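Local coordinates for protein 3-hydroxyadipyl-CoA dehydrogenase (PDB 3MOG) that oxidises 3-hydroxyadipyl-CoA to 3-oxoadipyl-CoA with NAD+, in the degradation of phenylacetate, at residues Ala202-Glu207 and Glu455-Cys460; Arg257-Ser262 and Ile398-Asp403; Ile390-Ala395 and His450-Glu455. One frame throughout, in Å; residues are numbered along the deposited sequence. Where two conformers were deposited one is given.

Contact 1. Residues Ala202-Glu207 and Glu455-Cys460; sequences AWRALE and ERYRPC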
# COMPACT_ATOMS: atom_id res chain seq x y z
N ALA C 202 0.87 -14.79 -14.31
CA ALA C 202 2.03 -15.55 -14.80
C ALA C 202 3.33 -15.32 -14.00
O ALA C 202 4.00 -16.28 -13.63
CB ALA C 202 2.27 -15.22 -16.21
N TRP C 203 3.68 -14.06 -13.74
CA TRP C 203 4.84 -13.77 -12.88
C TRP C 203 4.74 -14.40 -11.48
O TRP C 203 5.74 -14.91 -10.95
CB TRP C 203 5.06 -12.27 -12.75
CG TRP C 203 5.42 -11.60 -14.06
CD1 TRP C 203 4.71 -10.62 -14.69
CD2 TRP C 203 6.57 -11.86 -14.87
NE1 TRP C 203 5.35 -10.25 -15.86
CE2 TRP C 203 6.49 -11.00 -15.99
CE3 TRP C 203 7.67 -12.72 -14.75
CZ2 TRP C 203 7.47 -10.99 -17.00
CZ3 TRP C 203 8.64 -12.71 -15.76
CH2 TRP C 203 8.53 -11.84 -16.86
N ARG C 204 3.54 -14.40 -10.90
CA ARG C 204 3.33 -15.03 -9.60
C ARG C 204 3.51 -16.54 -9.67
O ARG C 204 4.14 -17.13 -8.78
CB ARG C 204 1.96 -14.68 -9.05
CG ARG C 204 1.97 -13.41 -8.22
CD ARG C 204 0.62 -13.19 -7.65
NE ARG C 204 0.35 -14.03 -6.49
CZ ARG C 204 0.03 -13.55 -5.30
NH1 ARG C 204 -0.03 -12.24 -5.12
NH2 ARG C 204 -0.22 -14.38 -4.29
N ALA C 205 2.97 -17.15 -10.72
CA ALA C 205 3.13 -18.58 -10.97
C ALA C 205 4.61 -18.90 -11.15
O ALA C 205 5.13 -19.81 -10.50
CB ALA C 205 2.30 -19.00 -12.20
N LEU C 206 5.29 -18.11 -11.97
CA LEU C 206 6.73 -18.21 -12.20
C LEU C 206 7.58 -18.07 -10.93
O LEU C 206 8.51 -18.85 -10.74
CB LEU C 206 7.17 -17.18 -13.23
CG LEU C 206 8.44 -17.43 -14.04
CD1 LEU C 206 8.64 -18.92 -14.35
CD2 LEU C 206 8.32 -16.63 -15.31
N GLU C 207 7.23 -17.12 -10.06
CA GLU C 207 7.99 -16.88 -8.82
C GLU C 207 7.83 -18.03 -7.85
O GLU C 207 8.71 -18.28 -7.03
CB GLU C 207 7.55 -15.56 -8.15
CG GLU C 207 8.48 -15.04 -7.04
CD GLU C 207 8.18 -13.60 -6.59
OE1 GLU C 207 7.15 -13.04 -7.01
OE2 GLU C 207 8.98 -13.03 -5.83
N GLU C 455 -5.89 -8.77 -0.35
CA GLU C 455 -6.83 -7.83 -0.95
C GLU C 455 -6.81 -7.92 -2.47
O GLU C 455 -7.79 -7.66 -3.12
CB GLU C 455 -6.46 -6.42 -0.47
CG GLU C 455 -7.14 -5.30 -1.16
CD GLU C 455 -7.36 -4.09 -0.28
OE1 GLU C 455 -7.96 -3.12 -0.79
OE2 GLU C 455 -6.98 -4.12 0.90
N ARG C 456 -5.69 -8.34 -3.04
CA ARG C 456 -5.54 -8.57 -4.46
C ARG C 456 -6.63 -9.50 -5.06
O ARG C 456 -7.09 -9.28 -6.18
CB ARG C 456 -4.14 -9.16 -4.69
CG ARG C 456 -3.83 -9.53 -6.10
CD ARG C 456 -2.48 -10.18 -6.23
NE ARG C 456 -2.33 -10.74 -7.56
CZ ARG C 456 -1.98 -10.06 -8.64
NH1 ARG C 456 -1.71 -8.76 -8.55
NH2 ARG C 456 -1.90 -10.67 -9.81
N TYR C 457 -7.04 -10.52 -4.32
CA TYR C 457 -8.00 -11.49 -4.82
C TYR C 457 -9.45 -11.19 -4.42
O TYR C 457 -10.32 -12.03 -4.63
CB TYR C 457 -7.56 -12.94 -4.51
CG TYR C 457 -6.27 -13.25 -5.21
CD1 TYR C 457 -6.25 -13.48 -6.58
CD2 TYR C 457 -5.06 -13.24 -4.52
CE1 TYR C 457 -5.06 -13.71 -7.25
CE2 TYR C 457 -3.87 -13.48 -5.18
CZ TYR C 457 -3.87 -13.70 -6.53
OH TYR C 457 -2.68 -13.93 -7.18
N ARG C 458 -9.70 -9.99 -3.88
CA ARG C 458 -11.07 -9.57 -3.56
C ARG C 458 -11.97 -9.59 -4.80
O ARG C 458 -11.61 -9.06 -5.85
CB ARG C 458 -11.11 -8.20 -2.85
CG ARG C 458 -10.76 -6.96 -3.71
CD ARG C 458 -11.99 -6.29 -4.31
NE ARG C 458 -11.64 -5.21 -5.23
CZ ARG C 458 -11.33 -5.39 -6.51
NH1 ARG C 458 -11.32 -6.61 -7.00
NH2 ARG C 458 -11.02 -4.35 -7.28
N PRO C 459 -13.14 -10.25 -4.69
CA PRO C 459 -14.19 -10.09 -5.69
C PRO C 459 -14.68 -8.64 -5.64
O PRO C 459 -14.88 -8.10 -4.53
CB PRO C 459 -15.31 -10.97 -5.16
CG PRO C 459 -14.65 -11.93 -4.24
CD PRO C 459 -13.53 -11.19 -3.63
N CYS C 460 -14.83 -7.99 -6.79
CA CYS C 460 -15.26 -6.60 -6.74
C CYS C 460 -16.77 -6.53 -6.48
O CYS C 460 -17.48 -7.51 -6.66
CB CYS C 460 -14.84 -5.80 -7.98
SG CYS C 460 -15.80 -6.14 -9.42
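R204 meets Y457 head on but not flat: the two side chains arrive from opposite directions, with the guanidinium and the phenol ring turned 86° apart. The hydroxyl of Y457 sits over one face of the guanidinium, displaced toward its rim, and R204 CZ lies in the plane of the ring, beyond its edge. Although R204 NE is 3.1 Å from Y457 OH, the angle is too poor for a hydrogen bond. A bend at chi3 (78°) turns the end of R204 so that a face is offered to the oxygen. R456 makes a different approach. Its chain is extended and slides past R204 in the opposite direction, the guanidinium planes only 14° from parallel, and the closest touch is R204 NH1 against R456 CD at 3.4 Å. R456 CG lies over one face of the Y457 ring, 4.0 Å above its plane, toward the rim.

Two like charges come near here, with R204 NH1 3.7 Å from R456 NE, but R204 is paired with E454, and R456 with E201, a carboxylate it shares with R392 and Y457; R392 also bonds the hydroxyl of Y457. With an alanine in place of R204, E454 is likely to lose its salt-bridge mate, the ring of Y452 its cation-pi partner and the Y457 hydroxyl the guanidinium face lying against it. The contact thus ties helix 196-207, whose W203 packs on helix 263-270 and whose A202 and L206 pack on helix 230-237, to the connection between helices 438-452 and 461-473, where P459 rests on the former.

Contact 2. Residues Arg257-Ser262 and Ile398-Asp403; sequences RRFLPS and INEALD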
# COMPACT_ATOMS: atom_id res chain seq x y z
N ARG C 257 -2.68 -3.23 -4.80
CA ARG C 257 -1.93 -4.48 -4.80
C ARG C 257 -2.37 -5.42 -5.91
O ARG C 257 -1.64 -6.34 -6.25
CB ARG C 257 -2.02 -5.21 -3.46
CG ARG C 257 -2.03 -4.37 -2.18
CD ARG C 257 -0.73 -3.64 -1.92
NE ARG C 257 0.44 -4.52 -1.80
CZ ARG C 257 1.69 -4.06 -1.70
NH1 ARG C 257 1.91 -2.75 -1.71
NH2 ARG C 257 2.72 -4.89 -1.60
N ARG C 258 -3.55 -5.19 -6.50
CA ARG C 258 -3.89 -5.93 -7.72
C ARG C 258 -3.07 -5.49 -8.95
O ARG C 258 -3.09 -6.14 -10.00
CB ARG C 258 -5.41 -5.95 -7.99
CG ARG C 258 -6.05 -4.63 -8.37
CD ARG C 258 -7.56 -4.71 -8.15
NE ARG C 258 -8.27 -3.69 -8.91
CZ ARG C 258 -8.47 -2.43 -8.51
NH1 ARG C 258 -9.12 -1.59 -9.30
NH2 ARG C 258 -8.00 -2.01 -7.34
N PHE C 259 -2.33 -4.39 -8.81
CA PHE C 259 -1.42 -3.95 -9.85
C PHE C 259 0.07 -4.06 -9.44
O PHE C 259 0.93 -3.47 -10.07
CB PHE C 259 -1.76 -2.53 -10.33
CG PHE C 259 -3.14 -2.40 -10.93
CD1 PHE C 259 -4.07 -1.53 -10.36
CD2 PHE C 259 -3.51 -3.15 -12.04
CE1 PHE C 259 -5.35 -1.40 -10.91
CE2 PHE C 259 -4.79 -3.04 -12.59
CZ PHE C 259 -5.71 -2.16 -12.02
N LEU C 260 0.36 -4.80 -8.37
CA LEU C 260 1.72 -5.04 -7.89
C LEU C 260 2.70 -5.49 -8.98
O LEU C 260 2.38 -6.38 -9.78
CB LEU C 260 1.69 -6.08 -6.76
CG LEU C 260 2.89 -6.17 -5.81
CD1 LEU C 260 3.07 -4.87 -5.04
CD2 LEU C 260 2.72 -7.34 -4.85
N PRO C 261 3.87 -4.84 -9.06
CA PRO C 261 4.91 -5.35 -9.97
C PRO C 261 5.57 -6.64 -9.45
O PRO C 261 5.38 -7.00 -8.29
CB PRO C 261 5.91 -4.19 -10.06
CG PRO C 261 5.08 -2.96 -9.67
CD PRO C 261 4.17 -3.48 -8.60
N SER C 262 6.33 -7.32 -10.31
CA SER C 262 7.05 -8.55 -9.95
C SER C 262 8.55 -8.32 -9.75
O SER C 262 9.17 -7.65 -10.57
CB SER C 262 6.86 -9.59 -11.05
OG SER C 262 7.46 -10.82 -10.72
N ILE C 398 -11.45 -10.75 -15.63
CA ILE C 398 -12.89 -10.43 -15.55
C ILE C 398 -13.24 -9.51 -14.36
O ILE C 398 -14.03 -8.57 -14.49
CB ILE C 398 -13.69 -11.74 -15.49
CG1 ILE C 398 -13.55 -12.52 -16.81
CG2 ILE C 398 -15.16 -11.50 -15.13
CD1 ILE C 398 -14.10 -13.94 -16.71
N ASN C 399 -12.63 -9.79 -13.22
CA ASN C 399 -12.77 -8.98 -12.01
C ASN C 399 -12.36 -7.52 -12.24
O ASN C 399 -13.09 -6.59 -11.88
CB ASN C 399 -11.90 -9.60 -10.92
CG ASN C 399 -12.38 -9.27 -9.53
OD1 ASN C 399 -13.57 -9.12 -9.29
ND2 ASN C 399 -11.43 -9.19 -8.60
N GLU C 400 -11.20 -7.34 -12.86
CA GLU C 400 -10.69 -6.04 -13.29
C GLU C 400 -11.59 -5.32 -14.31
O GLU C 400 -11.80 -4.10 -14.21
CB GLU C 400 -9.26 -6.19 -13.82
CG GLU C 400 -8.48 -4.88 -13.80
CD GLU C 400 -8.47 -4.25 -12.43
OE1 GLU C 400 -9.06 -3.16 -12.27
OE2 GLU C 400 -7.91 -4.86 -11.50
N ALA C 401 -12.14 -6.06 -15.28
CA ALA C 401 -13.12 -5.48 -16.23
C ALA C 401 -14.39 -5.00 -15.53
O ALA C 401 -14.93 -3.94 -15.84
CB ALA C 401 -13.47 -6.50 -17.29
N LEU C 402 -14.85 -5.79 -14.56
CA LEU C 402 -16.01 -5.46 -13.78
C LEU C 402 -15.77 -4.23 -12.91
O LEU C 402 -16.66 -3.39 -12.75
CB LEU C 402 -16.39 -6.64 -12.89
CG LEU C 402 -17.14 -7.82 -13.51
CD1 LEU C 402 -17.10 -8.95 -12.52
CD2 LEU C 402 -18.59 -7.48 -13.87
N ASP C 403 -14.57 -4.11 -12.35
CA ASP C 403 -14.25 -2.94 -11.53
C ASP C 403 -14.21 -1.67 -12.39
O ASP C 403 -14.67 -0.61 -11.96
CB ASP C 403 -12.93 -3.12 -10.80
CG ASP C 403 -12.56 -1.90 -9.97
OD1 ASP C 403 -13.20 -1.69 -8.92
OD2 ASP C 403 -11.65 -1.14 -10.38
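R258 reaches two acidic side chains of one helix, E400 and D403, and the three form a salt-bridge network. Toward E400, R258 NE gives a hydrogen bond to E400 OE2 at 2.9 Å, taken on the syn lone pair of that oxygen. The bond is bent, with an angle of 136° at the hydrogen, but the guanidinium and carboxylate planes are only 17° apart, so the groups lie nearly coplanar, edge against edge, with OE2 somewhat out of the guanidinium plane. A bend at chi2 of E400 turns its carboxylate toward the arginine. Weak bonds to E400 OE1 from R258 NE and R258 NH1 fill out the pairing. D403 is met differently: R258 NH1 is 2.8 Å from D403 OD2 in a salt bridge, yet here the carboxylate is turned 78° from the guanidinium plane. Beyond these residues R193 bridges to D403 and E256 to R258.

Van der Waals contact with an aromatic ring accompanies the ionic pairing. F259 approaches E400 from the opposite direction, and F259 CZ touches E400 CD at 3.5 Å. The same ring sets F259 CE1 over the centre of the R258 guanidinium, 4.0 Å above it, which backs one face of the group and probably limits its rotation. F259 itself rests on V249 of helix 239-252.

A short 3-10 turn is in this way fixed to helix 390-406 by a salt-bridge network whose two carboxylates are buried. It joins two helical regions of the C-terminal-domain type of the 3-hydroxyacyl-CoA dehydrogenase family, both present in this chain.

Contact 3. Residues Ile390-Ala395 and His450-Glu455; sequences IWRTVA and HHYGEE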
# COMPACT_ATOMS: atom_id res chain seq x y z
N ILE C 390 -5.26 -21.09 -15.92
CA ILE C 390 -6.22 -20.56 -16.85
C ILE C 390 -7.34 -19.89 -16.07
O ILE C 390 -7.60 -18.71 -16.28
CB ILE C 390 -6.79 -21.71 -17.74
CG1 ILE C 390 -5.73 -22.20 -18.72
CG2 ILE C 390 -8.06 -21.27 -18.45
CD1 ILE C 390 -6.06 -23.58 -19.36
N TRP C 391 -7.96 -20.63 -15.15
CA TRP C 391 -9.11 -20.13 -14.41
C TRP C 391 -8.73 -18.98 -13.50
O TRP C 391 -9.48 -18.01 -13.41
CB TRP C 391 -9.87 -21.24 -13.66
CG TRP C 391 -10.82 -21.94 -14.61
CD1 TRP C 391 -10.52 -22.97 -15.46
CD2 TRP C 391 -12.19 -21.61 -14.85
NE1 TRP C 391 -11.63 -23.31 -16.20
CE2 TRP C 391 -12.67 -22.49 -15.84
CE3 TRP C 391 -13.07 -20.65 -14.31
CZ2 TRP C 391 -13.99 -22.45 -16.32
CZ3 TRP C 391 -14.38 -20.61 -14.77
CH2 TRP C 391 -14.83 -21.51 -15.77
N ARG C 392 -7.56 -19.07 -12.88
CA ARG C 392 -7.06 -18.03 -11.98
C ARG C 392 -6.84 -16.71 -12.74
O ARG C 392 -7.21 -15.64 -12.24
CB ARG C 392 -5.76 -18.50 -11.30
CG ARG C 392 -5.11 -17.48 -10.39
CD ARG C 392 -4.30 -18.16 -9.35
NE ARG C 392 -3.52 -17.20 -8.57
CZ ARG C 392 -2.82 -17.51 -7.49
NH1 ARG C 392 -2.82 -18.77 -7.06
NH2 ARG C 392 -2.13 -16.56 -6.83
N THR C 393 -6.27 -16.81 -13.95
CA THR C 393 -5.93 -15.65 -14.78
C THR C 393 -7.18 -15.01 -15.39
O THR C 393 -7.31 -13.78 -15.43
CB THR C 393 -4.95 -16.03 -15.92
OG1 THR C 393 -3.73 -16.54 -15.36
CG2 THR C 393 -4.62 -14.84 -16.80
N VAL C 394 -8.11 -15.85 -15.86
CA VAL C 394 -9.30 -15.33 -16.54
C VAL C 394 -10.25 -14.68 -15.53
O VAL C 394 -10.72 -13.59 -15.78
CB VAL C 394 -9.98 -16.39 -17.43
CG1 VAL C 394 -11.25 -15.84 -18.03
CG2 VAL C 394 -9.03 -16.87 -18.55
N ALA C 395 -10.45 -15.33 -14.37
CA ALA C 395 -11.17 -14.72 -13.23
C ALA C 395 -10.67 -13.33 -12.87
O ALA C 395 -11.48 -12.40 -12.72
CB ALA C 395 -11.12 -15.64 -11.98
N HIS C 450 -9.39 -16.13 0.40
CA HIS C 450 -9.20 -16.85 1.66
C HIS C 450 -7.81 -17.51 1.76
O HIS C 450 -7.12 -17.32 2.76
CB HIS C 450 -10.31 -17.87 1.89
CG HIS C 450 -10.12 -18.65 3.15
ND1 HIS C 450 -10.42 -18.13 4.40
CD2 HIS C 450 -9.62 -19.90 3.37
CE1 HIS C 450 -10.12 -19.03 5.33
NE2 HIS C 450 -9.64 -20.10 4.73
N HIS C 451 -7.40 -18.25 0.74
CA HIS C 451 -6.13 -18.95 0.78
C HIS C 451 -4.94 -18.00 1.00
O HIS C 451 -4.10 -18.25 1.87
CB HIS C 451 -5.88 -19.75 -0.49
CG HIS C 451 -4.66 -20.60 -0.42
ND1 HIS C 451 -4.68 -21.90 0.04
CD2 HIS C 451 -3.36 -20.33 -0.70
CE1 HIS C 451 -3.46 -22.39 0.03
NE2 HIS C 451 -2.63 -21.46 -0.42
N TYR C 452 -4.89 -16.94 0.20
CA TYR C 452 -3.78 -15.99 0.25
C TYR C 452 -3.94 -14.85 1.26
O TYR C 452 -2.95 -14.26 1.65
CB TYR C 452 -3.52 -15.41 -1.14
CG TYR C 452 -3.00 -16.45 -2.08
CD1 TYR C 452 -1.69 -16.92 -1.97
CD2 TYR C 452 -3.82 -16.98 -3.08
CE1 TYR C 452 -1.21 -17.89 -2.81
CE2 TYR C 452 -3.36 -17.95 -3.94
CZ TYR C 452 -2.05 -18.40 -3.80
OH TYR C 452 -1.58 -19.35 -4.67
N GLY C 453 -5.18 -14.56 1.66
CA GLY C 453 -5.48 -13.44 2.59
C GLY C 453 -5.06 -12.10 2.01
O GLY C 453 -4.67 -11.19 2.73
N GLU C 454 -5.13 -12.00 0.69
CA GLU C 454 -4.70 -10.82 -0.02
C GLU C 454 -5.91 -10.08 -0.57
O GLU C 454 -6.81 -10.67 -1.14
CB GLU C 454 -3.79 -11.19 -1.19
CG GLU C 454 -2.39 -11.64 -0.76
CD GLU C 454 -1.58 -12.16 -1.92
OE1 GLU C 454 -1.56 -11.50 -2.99
OE2 GLU C 454 -0.96 -13.22 -1.78
N GLU C 455 -5.89 -8.77 -0.35
CA GLU C 455 -6.83 -7.83 -0.95
C GLU C 455 -6.81 -7.92 -2.47
O GLU C 455 -7.79 -7.66 -3.12
CB GLU C 455 -6.46 -6.42 -0.47
CG GLU C 455 -7.14 -5.30 -1.16
CD GLU C 455 -7.36 -4.09 -0.28
OE1 GLU C 455 -7.96 -3.12 -0.79
OE2 GLU C 455 -6.98 -4.12 0.90
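R392 and Y452 carry this contact by themselves, and its tight part is a single, nearly straight hydrogen bond. R392 NH1 donates to Y452 OH at 2.8 Å with an angle of 171°, and the phenol oxygen lies in the guanidinium plane, at its edge. The side chains run toward each other from opposite directions. CG of R392 stands anti to its own backbone nitrogen (chi1 177°) and the chain beyond is extended to NE, which lets the arginine span the gap from helix 390-406. The flat groups are inclined by 62°, and the ring carbon next to the hydroxyl is drawn close as well: Y452 CE2 is 3.3 Å from R392 NH1 and 3.4 Å from R392 NH2. On one face of the ring lies H451 CD2, 3.7 Å above its centre.

Between the two segments nothing else touches, and the loose side lies around the end of helix 438-452. E454, its charge spent on R204, holds its OE2 6.2 Å from R392 NH2. G453, with a positive phi, leaves the helical path. H450, the residue here most open to solvent, packs on R464 of a neighbouring subunit, and H451 hydrogen-bonds S461 of that subunit.

The buried guanidinium is well supplied with partners: NE bridges to E201, NH2 bonds Y457 and NH1 also bonds the carbonyl oxygen of P386. With one carboxylate and several neutral oxygens about it, R392 is likely to keep its positive charge, and Y452 serves it as a neutral acceptor.

All three contacts are buried, none at the surface, though each comes within reach of a neighbouring subunit. Contact 2 lies nearest the centre of the chain and contact 3 furthest out. Contacts 1 and 3, about 5 Å apart between centres, share E455 and are joined by a hydrogen bond between Y457 OH and R392 NH2 (2.7 Å). Contacts 2 and 3 both draw on helix 390-406, at different places along it, without otherwise touching. N399 of contact 2 reaches contact 1 through the backbone of R458 and C460. Chemistry differs: ionic pairing in contact 2, one hydrogen bond from a charged guanidinium to a neutral phenol in contact 3, and two arginines balanced from outside in contact 1.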